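Local coordinates for acetylornithine aminotransferase (Aquifex aeolicus, PDB 2EH6), which catalyses the pyridoxal-phosphate-dependent transfer of an amino group from N(2)-acetyl-L-ornithine to 2-oxoglutarate, a step of arginine biosynthesis, as a homodimer, at residues V99-K104 / G265-T270; L105-W110 / P152-A157; G133-T138 / K145-L150; T216-G219 / F224-Y227; P234-L239 / E256-S261. All blocks are in the same frame, centred on the assembly; numbering follows the deposited sequence.

Contact 1 of 5, residues V99-K104 / G265-T270. With PLP (pyridoxal-5'-phosphate), chain D.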
# COMPACT_ATOMS: atom_id res chain seq x y z
N VAL A 99 -6.98 5.65 -3.90
CA VAL A 99 -8.12 5.66 -4.81
C VAL A 99 -9.14 4.62 -4.34
O VAL A 99 -10.35 4.86 -4.40
CB VAL A 99 -7.67 5.38 -6.25
CG1 VAL A 99 -8.87 5.08 -7.14
CG2 VAL A 99 -6.92 6.60 -6.80
N GLU A 100 -8.66 3.48 -3.86
CA GLU A 100 -9.54 2.43 -3.37
C GLU A 100 -10.40 2.97 -2.22
O GLU A 100 -11.61 2.71 -2.16
CB GLU A 100 -8.73 1.23 -2.89
CG GLU A 100 -7.98 0.46 -3.98
CD GLU A 100 -8.81 -0.67 -4.59
OE1 GLU A 100 -9.93 -0.94 -4.11
OE2 GLU A 100 -8.32 -1.31 -5.54
N ALA A 101 -9.77 3.70 -1.30
CA ALA A 101 -10.48 4.27 -0.15
C ALA A 101 -11.54 5.26 -0.62
O ALA A 101 -12.62 5.34 -0.04
CB ALA A 101 -9.50 4.96 0.80
N ALA A 102 -11.22 6.02 -1.66
CA ALA A 102 -12.15 7.01 -2.20
C ALA A 102 -13.39 6.35 -2.80
O ALA A 102 -14.51 6.79 -2.55
CB ALA A 102 -11.46 7.87 -3.25
N ILE A 103 -13.17 5.30 -3.59
CA ILE A 103 -14.26 4.56 -4.23
C ILE A 103 -15.18 3.96 -3.16
O ILE A 103 -16.40 4.01 -3.28
CB ILE A 103 -13.71 3.42 -5.11
CG1 ILE A 103 -12.98 4.02 -6.32
CG2 ILE A 103 -14.84 2.49 -5.56
CD1 ILE A 103 -12.22 3.01 -7.14
N LYS A 104 -14.58 3.40 -2.12
CA LYS A 104 -15.35 2.81 -1.04
C LYS A 104 -16.16 3.86 -0.29
O LYS A 104 -17.35 3.67 -0.02
CB LYS A 104 -14.42 2.08 -0.06
CG LYS A 104 -13.72 0.88 -0.67
CD LYS A 104 -12.88 0.11 0.34
CE LYS A 104 -13.74 -0.55 1.41
NZ LYS A 104 -12.92 -1.31 2.40
N GLY A 265 -14.73 0.67 11.93
CA GLY A 265 -14.70 -0.67 11.36
C GLY A 265 -14.98 -0.77 9.88
O GLY A 265 -14.80 -1.83 9.28
N SER A 266 -15.41 0.33 9.27
CA SER A 266 -15.73 0.35 7.85
C SER A 266 -14.51 0.27 6.93
O SER A 266 -14.62 -0.18 5.79
CB SER A 266 -16.54 1.60 7.51
OG SER A 266 -15.78 2.78 7.72
N HIS A 267 -13.36 0.72 7.42
CA HIS A 267 -12.15 0.69 6.61
C HIS A 267 -10.94 0.84 7.52
O HIS A 267 -11.07 1.19 8.69
CB HIS A 267 -12.18 1.83 5.58
CG HIS A 267 -11.14 1.72 4.51
ND1 HIS A 267 -11.08 0.66 3.63
CD2 HIS A 267 -10.12 2.54 4.18
CE1 HIS A 267 -10.07 0.83 2.80
NE2 HIS A 267 -9.47 1.97 3.11
N GLY A 268 -9.76 0.55 6.99
CA GLY A 268 -8.55 0.65 7.79
C GLY A 268 -7.33 0.20 7.01
O GLY A 268 -7.44 -0.29 5.88
N SER A 269 -6.17 0.37 7.63
CA SER A 269 -4.88 -0.00 7.05
C SER A 269 -3.92 -0.27 8.19
O SER A 269 -3.84 0.51 9.14
CB SER A 269 -4.35 1.15 6.18
OG SER A 269 -3.06 0.86 5.68
N THR A 270 -3.18 -1.37 8.12
CA THR A 270 -2.24 -1.69 9.19
C THR A 270 -1.10 -0.68 9.24
O THR A 270 -0.83 -0.10 10.30
CB THR A 270 -1.65 -3.11 9.02
OG1 THR A 270 -2.70 -4.09 9.05
CG2 THR A 270 -0.67 -3.41 10.15
N1 PLP D . -4.27 -10.44 5.26
C2 PLP D . -4.06 -10.95 6.49
C2A PLP D . -4.09 -12.44 6.70
C3 PLP D . -3.81 -10.09 7.58
O3 PLP D . -3.60 -10.59 8.83
C4 PLP D . -3.79 -8.68 7.36
C4A PLP D . -3.52 -7.77 8.50
C5 PLP D . -4.03 -8.18 6.01
C6 PLP D . -4.26 -9.12 4.99
C5A PLP D . -4.03 -6.70 5.71
O4P PLP D . -2.69 -6.22 5.71
P PLP D . -2.69 -4.63 5.39
O1P PLP D . -3.25 -4.34 4.06
O2P PLP D . -3.53 -3.85 6.51
O3P PLP D . -1.15 -4.15 5.43
O HOH W 1 -14.23 -2.72 4.50

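Contact 2 of 5, residues L105-W110 / P152-A157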
# COMPACT_ATOMS: atom_id res chain seq x y z
N LEU A 105 -15.52 4.99 0.03
CA LEU A 105 -16.19 6.07 0.75
C LEU A 105 -17.38 6.62 -0.03
O LEU A 105 -18.44 6.91 0.54
CB LEU A 105 -15.21 7.21 1.05
CG LEU A 105 -15.77 8.44 1.77
CD1 LEU A 105 -16.27 8.07 3.15
CD2 LEU A 105 -14.69 9.50 1.87
N ALA A 106 -17.20 6.78 -1.34
CA ALA A 106 -18.25 7.31 -2.20
C ALA A 106 -19.46 6.37 -2.24
O ALA A 106 -20.60 6.83 -2.18
CB ALA A 106 -17.71 7.52 -3.60
N ARG A 107 -19.21 5.07 -2.36
CA ARG A 107 -20.30 4.10 -2.39
C ARG A 107 -21.04 4.05 -1.06
O ARG A 107 -22.27 4.09 -1.03
CB ARG A 107 -19.80 2.70 -2.76
CG ARG A 107 -19.63 2.50 -4.25
CD ARG A 107 -19.36 1.06 -4.62
NE ARG A 107 -19.36 0.89 -6.07
CZ ARG A 107 -19.03 -0.23 -6.70
NH1 ARG A 107 -18.66 -1.30 -6.01
NH2 ARG A 107 -19.06 -0.28 -8.03
N LYS A 108 -20.30 3.98 0.04
CA LYS A 108 -20.93 3.92 1.35
C LYS A 108 -21.68 5.21 1.65
O LYS A 108 -22.73 5.20 2.30
CB LYS A 108 -19.91 3.64 2.45
CG LYS A 108 -20.56 3.44 3.80
CD LYS A 108 -19.64 2.77 4.79
CE LYS A 108 -20.36 2.54 6.11
NZ LYS A 108 -20.84 3.84 6.69
N TYR A 109 -21.15 6.33 1.16
CA TYR A 109 -21.78 7.63 1.37
C TYR A 109 -23.25 7.60 0.94
O TYR A 109 -24.14 7.96 1.72
CB TYR A 109 -21.04 8.70 0.56
CG TYR A 109 -21.72 10.05 0.57
CD1 TYR A 109 -21.80 10.80 1.74
CD2 TYR A 109 -22.28 10.58 -0.59
CE1 TYR A 109 -22.41 12.06 1.76
CE2 TYR A 109 -22.90 11.83 -0.59
CZ TYR A 109 -22.95 12.56 0.59
OH TYR A 109 -23.56 13.80 0.59
N TRP A 110 -23.49 7.16 -0.29
CA TRP A 110 -24.84 7.10 -0.83
C TRP A 110 -25.69 6.04 -0.15
O TRP A 110 -26.91 6.19 -0.06
CB TRP A 110 -24.79 6.86 -2.34
CG TRP A 110 -24.23 8.02 -3.10
CD1 TRP A 110 -23.10 8.04 -3.86
CD2 TRP A 110 -24.77 9.35 -3.15
NE1 TRP A 110 -22.90 9.29 -4.39
CE2 TRP A 110 -23.91 10.12 -3.97
CE3 TRP A 110 -25.90 9.97 -2.59
CZ2 TRP A 110 -24.15 11.47 -4.24
CZ3 TRP A 110 -26.13 11.32 -2.86
CH2 TRP A 110 -25.26 12.05 -3.67
N PRO A 152 -17.72 -4.25 -10.77
CA PRO A 152 -18.78 -3.76 -11.66
C PRO A 152 -19.11 -2.29 -11.44
O PRO A 152 -18.89 -1.76 -10.35
CB PRO A 152 -19.98 -4.65 -11.31
CG PRO A 152 -19.36 -5.87 -10.68
CD PRO A 152 -18.24 -5.29 -9.87
N GLY A 153 -19.61 -1.64 -12.48
CA GLY A 153 -20.02 -0.25 -12.34
C GLY A 153 -19.13 0.85 -12.86
O GLY A 153 -19.40 2.01 -12.58
N PHE A 154 -18.08 0.51 -13.61
CA PHE A 154 -17.20 1.55 -14.13
C PHE A 154 -17.30 1.70 -15.65
O PHE A 154 -17.29 0.71 -16.38
CB PHE A 154 -15.75 1.28 -13.71
CG PHE A 154 -15.51 1.37 -12.23
CD1 PHE A 154 -15.92 0.35 -11.38
CD2 PHE A 154 -14.91 2.49 -11.68
CE1 PHE A 154 -15.73 0.44 -10.01
CE2 PHE A 154 -14.71 2.60 -10.31
CZ PHE A 154 -15.12 1.57 -9.47
N SER A 155 -17.40 2.95 -16.10
CA SER A 155 -17.47 3.24 -17.53
C SER A 155 -16.49 4.37 -17.81
O SER A 155 -16.20 5.18 -16.93
CB SER A 155 -18.90 3.65 -17.93
OG SER A 155 -19.31 4.82 -17.25
N TYR A 156 -16.00 4.44 -19.04
CA TYR A 156 -15.01 5.45 -19.38
C TYR A 156 -15.45 6.49 -20.41
O TYR A 156 -15.78 6.15 -21.55
CB TYR A 156 -13.73 4.75 -19.85
CG TYR A 156 -13.40 3.56 -18.98
CD1 TYR A 156 -13.01 3.73 -17.65
CD2 TYR A 156 -13.55 2.26 -19.45
CE1 TYR A 156 -12.80 2.64 -16.81
CE2 TYR A 156 -13.35 1.16 -18.63
CZ TYR A 156 -12.97 1.36 -17.31
OH TYR A 156 -12.79 0.26 -16.48
N ALA A 157 -15.45 7.75 -19.99
CA ALA A 157 -15.82 8.86 -20.86
C ALA A 157 -14.54 9.42 -21.47
O ALA A 157 -13.44 8.90 -21.21
CB ALA A 157 -16.54 9.93 -20.07

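Contact 3 of 5, residues G133-T138 / K145-L150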
# COMPACT_ATOMS: atom_id res chain seq x y z
N GLY A 133 -10.03 -2.24 -7.29
CA GLY A 133 -10.90 -1.07 -7.32
C GLY A 133 -10.33 0.00 -8.24
O GLY A 133 -11.02 0.53 -9.11
N SER A 134 -9.05 0.32 -8.04
CA SER A 134 -8.38 1.33 -8.85
C SER A 134 -8.20 0.87 -10.28
O SER A 134 -8.22 1.68 -11.21
CB SER A 134 -7.02 1.67 -8.25
OG SER A 134 -7.13 2.04 -6.89
N LEU A 135 -8.00 -0.43 -10.46
CA LEU A 135 -7.81 -0.97 -11.80
C LEU A 135 -9.09 -0.80 -12.59
O LEU A 135 -9.06 -0.55 -13.79
CB LEU A 135 -7.44 -2.46 -11.73
CG LEU A 135 -7.12 -3.12 -13.08
CD1 LEU A 135 -5.96 -2.39 -13.74
CD2 LEU A 135 -6.78 -4.59 -12.87
N SER A 136 -10.23 -0.93 -11.91
CA SER A 136 -11.52 -0.77 -12.57
C SER A 136 -11.73 0.68 -13.00
O SER A 136 -12.33 0.93 -14.05
CB SER A 136 -12.64 -1.22 -11.64
OG SER A 136 -12.47 -2.57 -11.28
N ALA A 137 -11.22 1.62 -12.21
CA ALA A 137 -11.35 3.05 -12.53
C ALA A 137 -10.39 3.45 -13.64
O ALA A 137 -10.63 4.42 -14.37
CB ALA A 137 -11.10 3.89 -11.29
N THR A 138 -9.28 2.72 -13.76
CA THR A 138 -8.27 3.00 -14.77
C THR A 138 -8.85 2.71 -16.16
O THR A 138 -9.19 1.57 -16.48
CB THR A 138 -7.02 2.15 -14.50
OG1 THR A 138 -6.43 2.58 -13.27
CG2 THR A 138 -6.00 2.29 -15.62
N LYS A 145 -6.66 -6.72 -19.14
CA LYS A 145 -6.50 -8.03 -19.77
C LYS A 145 -5.94 -9.16 -18.91
O LYS A 145 -4.79 -9.12 -18.47
CB LYS A 145 -5.66 -7.88 -21.04
CG LYS A 145 -6.19 -6.82 -22.01
CD LYS A 145 -7.66 -7.03 -22.33
CE LYS A 145 -8.19 -5.95 -23.27
NZ LYS A 145 -9.66 -6.09 -23.50
N GLY A 146 -6.77 -10.18 -18.70
CA GLY A 146 -6.38 -11.34 -17.93
C GLY A 146 -6.79 -11.28 -16.47
O GLY A 146 -6.66 -12.27 -15.74
N PHE A 147 -7.30 -10.13 -16.04
CA PHE A 147 -7.70 -9.94 -14.66
C PHE A 147 -9.22 -9.85 -14.44
O PHE A 147 -9.68 -9.86 -13.30
CB PHE A 147 -7.02 -8.68 -14.11
CG PHE A 147 -5.52 -8.66 -14.32
CD1 PHE A 147 -4.73 -9.70 -13.85
CD2 PHE A 147 -4.92 -7.60 -14.97
CE1 PHE A 147 -3.35 -9.68 -14.02
CE2 PHE A 147 -3.53 -7.56 -15.15
CZ PHE A 147 -2.75 -8.60 -14.68
N GLU A 148 -9.98 -9.77 -15.52
CA GLU A 148 -11.44 -9.67 -15.43
C GLU A 148 -12.03 -10.91 -14.76
O GLU A 148 -11.42 -11.99 -14.76
CB GLU A 148 -12.05 -9.50 -16.83
CG GLU A 148 -11.40 -8.40 -17.67
CD GLU A 148 -10.23 -8.90 -18.52
OE1 GLU A 148 -9.61 -9.93 -18.18
OE2 GLU A 148 -9.93 -8.24 -19.54
N PRO A 149 -13.23 -10.79 -14.17
CA PRO A 149 -14.06 -9.57 -14.10
C PRO A 149 -13.56 -8.56 -13.06
O PRO A 149 -13.11 -8.94 -11.98
CB PRO A 149 -15.43 -10.12 -13.73
CG PRO A 149 -15.08 -11.25 -12.83
CD PRO A 149 -13.95 -11.93 -13.58
N LEU A 150 -13.68 -7.29 -13.40
CA LEU A 150 -13.27 -6.21 -12.51
C LEU A 150 -14.45 -5.87 -11.61
O LEU A 150 -15.46 -6.57 -11.62
CB LEU A 150 -12.89 -4.98 -13.33
CG LEU A 150 -11.87 -5.23 -14.45
CD1 LEU A 150 -11.66 -3.95 -15.24
CD2 LEU A 150 -10.56 -5.73 -13.85

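Contact 4 of 5, residues T216-G219 / F224-Y227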
# COMPACT_ATOMS: atom_id res chain seq x y z
N THR A 216 -0.54 14.78 -9.45
CA THR A 216 -0.56 16.25 -9.51
C THR A 216 -0.47 16.94 -8.15
O THR A 216 -0.15 18.13 -8.08
CB THR A 216 -1.85 16.78 -10.17
OG1 THR A 216 -2.97 16.38 -9.38
CG2 THR A 216 -2.00 16.24 -11.58
N GLY A 217 -0.76 16.21 -7.09
CA GLY A 217 -0.76 16.81 -5.77
C GLY A 217 0.55 17.21 -5.13
O GLY A 217 1.65 16.84 -5.58
N ILE A 218 0.42 17.97 -4.05
CA ILE A 218 1.53 18.44 -3.24
C ILE A 218 2.55 19.30 -4.01
O ILE A 218 3.75 19.01 -4.01
CB ILE A 218 2.25 17.25 -2.55
CG1 ILE A 218 1.21 16.23 -2.05
CG2 ILE A 218 3.06 17.75 -1.37
CD1 ILE A 218 0.16 16.79 -1.08
N GLY A 219 2.05 20.35 -4.66
CA GLY A 219 2.89 21.29 -5.39
C GLY A 219 3.40 20.99 -6.79
O GLY A 219 3.91 21.89 -7.46
N PHE A 224 -0.60 23.93 -4.39
CA PHE A 224 -0.56 22.79 -3.49
C PHE A 224 -1.36 21.63 -4.08
O PHE A 224 -0.85 20.51 -4.18
CB PHE A 224 -1.12 23.16 -2.12
CG PHE A 224 -0.68 22.22 -1.04
CD1 PHE A 224 0.59 22.32 -0.49
CD2 PHE A 224 -1.52 21.20 -0.61
CE1 PHE A 224 1.03 21.40 0.47
CE2 PHE A 224 -1.10 20.28 0.34
CZ PHE A 224 0.18 20.38 0.88
N TYR A 225 -2.61 21.90 -4.47
CA TYR A 225 -3.45 20.90 -5.11
C TYR A 225 -3.73 21.44 -6.51
O TYR A 225 -4.07 22.60 -6.66
CB TYR A 225 -4.78 20.73 -4.37
CG TYR A 225 -4.63 20.24 -2.95
CD1 TYR A 225 -3.91 19.08 -2.65
CD2 TYR A 225 -5.24 20.93 -1.90
CE1 TYR A 225 -3.80 18.62 -1.35
CE2 TYR A 225 -5.14 20.48 -0.59
CZ TYR A 225 -4.42 19.33 -0.32
OH TYR A 225 -4.34 18.87 0.97
N ALA A 226 -3.57 20.59 -7.52
CA ALA A 226 -3.79 21.02 -8.90
C ALA A 226 -5.20 21.53 -9.17
O ALA A 226 -5.40 22.39 -10.03
CB ALA A 226 -3.45 19.89 -9.86
N TYR A 227 -6.19 21.01 -8.46
CA TYR A 227 -7.57 21.44 -8.68
C TYR A 227 -7.77 22.92 -8.39
O TYR A 227 -8.73 23.53 -8.87
CB TYR A 227 -8.55 20.60 -7.85
CG TYR A 227 -8.65 20.97 -6.38
CD1 TYR A 227 -9.30 22.14 -5.96
CD2 TYR A 227 -8.12 20.13 -5.39
CE1 TYR A 227 -9.40 22.47 -4.61
CE2 TYR A 227 -8.22 20.45 -4.04
CZ TYR A 227 -8.86 21.62 -3.66
OH TYR A 227 -8.94 21.93 -2.31

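Contact 5 of 5, residues P234-L239 / E256-S261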
# COMPACT_ATOMS: atom_id res chain seq x y z
N PRO A 234 -13.87 19.67 -5.18
CA PRO A 234 -14.02 18.22 -5.09
C PRO A 234 -14.55 17.73 -3.74
O PRO A 234 -14.28 18.31 -2.69
CB PRO A 234 -12.61 17.71 -5.38
CG PRO A 234 -11.73 18.81 -4.84
CD PRO A 234 -12.45 20.05 -5.34
N ASP A 235 -15.31 16.64 -3.79
CA ASP A 235 -15.85 16.05 -2.58
C ASP A 235 -14.77 15.18 -1.94
O ASP A 235 -14.70 15.04 -0.72
CB ASP A 235 -17.09 15.22 -2.92
CG ASP A 235 -18.18 16.06 -3.58
OD1 ASP A 235 -18.80 16.86 -2.87
OD2 ASP A 235 -18.41 15.92 -4.80
N VAL A 236 -13.92 14.61 -2.79
CA VAL A 236 -12.83 13.76 -2.32
C VAL A 236 -11.62 13.86 -3.26
O VAL A 236 -11.78 13.97 -4.47
CB VAL A 236 -13.24 12.26 -2.28
CG1 VAL A 236 -12.13 11.43 -1.63
CG2 VAL A 236 -14.54 12.08 -1.52
N ILE A 237 -10.42 13.84 -2.69
CA ILE A 237 -9.22 13.85 -3.51
C ILE A 237 -8.30 12.75 -2.97
O ILE A 237 -8.37 12.41 -1.79
CB ILE A 237 -8.47 15.21 -3.49
CG1 ILE A 237 -7.99 15.53 -2.08
CG2 ILE A 237 -9.38 16.31 -4.04
CD1 ILE A 237 -7.08 16.75 -2.02
N ALA A 238 -7.48 12.19 -3.85
CA ALA A 238 -6.54 11.14 -3.45
C ALA A 238 -5.13 11.71 -3.59
O ALA A 238 -4.84 12.42 -4.55
CB ALA A 238 -6.72 9.91 -4.34
N LEU A 239 -4.27 11.39 -2.63
CA LEU A 239 -2.90 11.89 -2.64
C LEU A 239 -1.92 10.77 -2.34
O LEU A 239 -2.28 9.79 -1.70
CB LEU A 239 -2.72 12.98 -1.58
CG LEU A 239 -3.56 14.25 -1.67
CD1 LEU A 239 -3.54 14.95 -0.33
CD2 LEU A 239 -3.04 15.16 -2.78
N GLU A 256 -16.13 17.25 5.09
CA GLU A 256 -16.85 16.77 6.27
C GLU A 256 -18.05 15.85 6.08
O GLU A 256 -18.13 14.79 6.70
CB GLU A 256 -17.32 17.97 7.10
CG GLU A 256 -16.24 18.70 7.86
CD GLU A 256 -15.68 17.87 9.00
OE1 GLU A 256 -16.37 16.94 9.47
OE2 GLU A 256 -14.56 18.17 9.43
N GLU A 257 -19.00 16.28 5.26
CA GLU A 257 -20.20 15.48 5.05
C GLU A 257 -19.97 14.10 4.46
O GLU A 257 -20.64 13.14 4.85
CB GLU A 257 -21.20 16.24 4.17
CG GLU A 257 -22.44 15.41 3.87
CD GLU A 257 -23.41 16.13 2.98
OE1 GLU A 257 -22.96 16.87 2.08
OE2 GLU A 257 -24.63 15.93 3.16
N VAL A 258 -19.05 13.98 3.51
CA VAL A 258 -18.79 12.69 2.92
C VAL A 258 -17.96 11.84 3.89
O VAL A 258 -18.24 10.66 4.10
CB VAL A 258 -18.04 12.84 1.57
CG1 VAL A 258 -17.78 11.47 0.96
CG2 VAL A 258 -18.88 13.68 0.62
N ALA A 259 -16.96 12.46 4.50
CA ALA A 259 -16.08 11.77 5.45
C ALA A 259 -16.84 11.05 6.55
O ALA A 259 -16.36 10.05 7.09
CB ALA A 259 -15.10 12.77 6.06
N GLN A 260 -18.02 11.56 6.88
CA GLN A 260 -18.84 10.97 7.93
C GLN A 260 -19.09 9.49 7.71
O GLN A 260 -19.15 8.72 8.67
CB GLN A 260 -20.19 11.69 8.03
CG GLN A 260 -20.11 13.17 8.38
CD GLN A 260 -19.44 13.43 9.71
OE1 GLN A 260 -19.89 12.95 10.75
NE2 GLN A 260 -18.34 14.19 9.69
N SER A 261 -19.24 9.09 6.46
CA SER A 261 -19.52 7.70 6.11
C SER A 261 -18.45 6.68 6.48
O SER A 261 -18.73 5.48 6.53
CB SER A 261 -19.84 7.58 4.63
OG SER A 261 -21.09 8.18 4.34

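Contact 1 of 5, residues V99-K104 / G265-T270
The imidazole of His-267 receives Lys-104 at its edge, near the ring plane, and Ala-101 CB at an oblique angle, 3.8 Å from NE2; the rings of Phe-90 and Phe-262 also meet it. At that edge Lys-104 NZ donates to His-267 ND1 over 3.0 Å, tilted 18° from the ring plane. The lysine chain bends at CG-CD (chi3 66°), which brings its ammonium to the ring edge, the side chains crossing at about a right angle, with Lys-104 CD 3.8 Å from His-267 CE1. A water accepts a hydrogen bond from Lys-104 NZ (2.8 Å) and donates one to Ser-266 O (2.9 Å), while Arg-130 O of the second subunit supplies another acceptor. This is the dimer-interface active site of the class-III aminotransferases: helix 95-112 begins in its own subunit's phosphate-binding residues, whereas the loop serves the other one. Thr-270 grips O2P of that second cofactor twice, through its N (3.0 Å) and OG1 (2.7 Å), beside Gly-95 N and Thr-96 N of the second subunit. With an alanine in place of His-267, Lys-104 would probably lose one acceptor and a gap would open against Ala-101. The small methyl of Ala-101 lets helix and imidazole come close.

Contact 2 of 5, residues L105-W110 / P152-A157
Arg-107 is the residue through which the helical segment 105-110 touches 152-157. Leu-105 and Ala-106, before it in sequence, pack on Val-258 and on the sheet, and Lys-108 after it turns to Asp-112. Arg-107 itself reaches out, its chain extended from CG to NE, which gives it the length to bring NH2 to Pro-152 O at 2.8 Å. The carbonyl oxygen lies in the guanidinium plane and is approached nearly along the C=O axis, although the N-H...O angle is a bent 135°. Phe-154 CE1 comes within 3.9 Å of the same NH2, with the ring and guanidinium planes 44° apart. Arg-107 NE also bonds Trp-118 O, and NH1 bonds Phe-147 O and Pro-149 O of the second subunit. Gly-153 suits the bend between Pro-152 and Phe-154: a beta carbon there would crowd both Arg-107 NH2 and the preceding carbonyl. A leucine in place of Arg-107 would probably cost Pro-152 O its guanidinium bond and break the link to Phe-147 O and Pro-149 O of the second subunit. With backbone carbonyls as the acceptors, the positive charge is probably stabilised by several peptide dipoles rather than by a carboxylate, and a single guanidinium ties helix 95-112, the residues leading into edge strand 154-157 and the neighbouring subunit together.

Contact 3 of 5, residues G133-T138 / K145-L150
Ser-136 OG is held by two hydrogen bonds, to Tyr-132 O and Val-151 N, and it also lies 3.2 Å from Leu-150 CB, where the loop 145-150 comes against helix 132-137. A serine suits this spot: its short chain lets the hydroxyl bond both the helix backbone and the returning loop while Leu-150 lies close against it. The preceding residue, Leu-135, sends CD2 into the angle between Phe-147 and Leu-150. With CG anti to the backbone N (chi1 -176°), the leucine points to the loop; its CD2 is 4.1 Å from Phe-147 CD2 and equally far from Leu-150 CD2, and it crosses both side chains at about a right angle. Lys-145 O sits 3.8 Å above one face of the phenyl ring, offset toward its rim. At the helix end Ser-134 O takes two donors on opposite faces of its plane, Thr-138 N (3.0 Å) and Thr-138 OG1 (2.9 Å), so the threonine closes the last turn with its own side chain. In the loop, Gly-146 N donates to Glu-148 OE1 on the syn side, and a salt bridge to Arg-111 of the second subunit holds the same oxygen. A cis peptide precedes Pro-149, which probably helps the chain to turn. Helix 132-137 and the loop after it form part of the dimer interface of this class-III aminotransferase, close to Arg-130, which is predicted to bind N(2)-acetyl-L-ornithine.

Contact 4 of 5, residues T216-G219 / F224-Y227
Gly-219 N donates to Phe-224 O over 2.9 Å with a nearly straight N-H...O angle of 165°, closing a chain reversal. In this class-III aminotransferase fold strand 208-212 ends at Asp-212, and the loop after it, which holds the reversal, carries Val-214 and Gln-215; these three line the cofactor pocket. Glycine suits position 219, where phi is positive. At the other end Thr-216 CB and Ala-226 CB meet at 3.5 Å; the small alanine suits this close approach of the two side chains. In the middle Ile-218 and Phe-224 lie side by side, pointing the same way, with Ile-218 CD1 4.0 Å from Phe-224 CE2 and 4.4 Å from Tyr-225 CE1. These apolar ends continue into Leu-239 of the sheet and Val-284 and Val-288 of helix 275-308.

Further out, Glu-213 positions both limbs. Its OE1 is hydrogen-bonded to Thr-216 OG1 and Ala-226 N, its OE2 to Tyr-227 N. The threonine hydroxyl gets there by standing between backbone N and carbonyl carbon (chi1 62°), the crowded position. Tyr-225 OH reaches Leu-79 O, which probably helps hold the ring in place beneath Phe-224: Phe-224 CD2 stands 3.4 Å above the centre of one tyrosine face.

Contact 5 of 5, residues P234-L239 / E256-S261
Val-258 packs against the strand with both methyls: CG1 lies 4.1 Å from Val-236 CG2, and CG2 is 4.3 Å from Asp-235 CB. The two valines cross at about a right angle. With CG1 anti to the backbone N (chi1 -180°), Val-258 spreads its branches over Asp-235 and Val-236 and also touches Leu-105 and Leu-208. A beta-branched residue suits Val-236 too, since it lies in a strand and touches Ala-102 and Ala-254. Strand 236-239 belongs to the seven-stranded mixed sheet of the large domain in this aminotransferase fold, where it runs antiparallel to its neighbour 250-255, and the short helix 256-259 follows that strand directly. Asp-235, just before the strand, binds Leu-209 N through OD2 and makes a salt bridge with Arg-255 through OD1. Arg-255 also pairs with Glu-257 OE1, and so it probably eases the like charges of the two acids, whose OD1 and OE1 are 6.5 Å apart. The outer side of the helix is looser and polar. Glu-257 and Gln-260 are exposed; Glu-256 O accepts Gln-260 N (3.2 Å), and the folded glutamine side chain adds NE2 (3.1 Å) from the opposite face of the carbonyl plane.

Overall arrangement
Helix 95-112 is shared by contacts 1 and 2, and contact 5 packs against it through Val-236 and Val-258. Contact 4 lies nearest the centre of the chain, about 8 Å from it, is buried, and touches no other subunit; its apolar side chains meet contact 5 at Leu-239 and Ile-237. Contacts 1 and 2 turn on a lysine and an arginine bond, contact 3 on leucine and phenylalanine packing, though all three reach the second subunit with polar groups. Contact 2 is only partly buried. Contacts 1 and 3 join where Glu-100 bonds Ser-134 N, and contacts 2 and 3 where Tyr-156 OH meets Ser-136 O. Contact 5 combines a valine core with an exposed Glu-257.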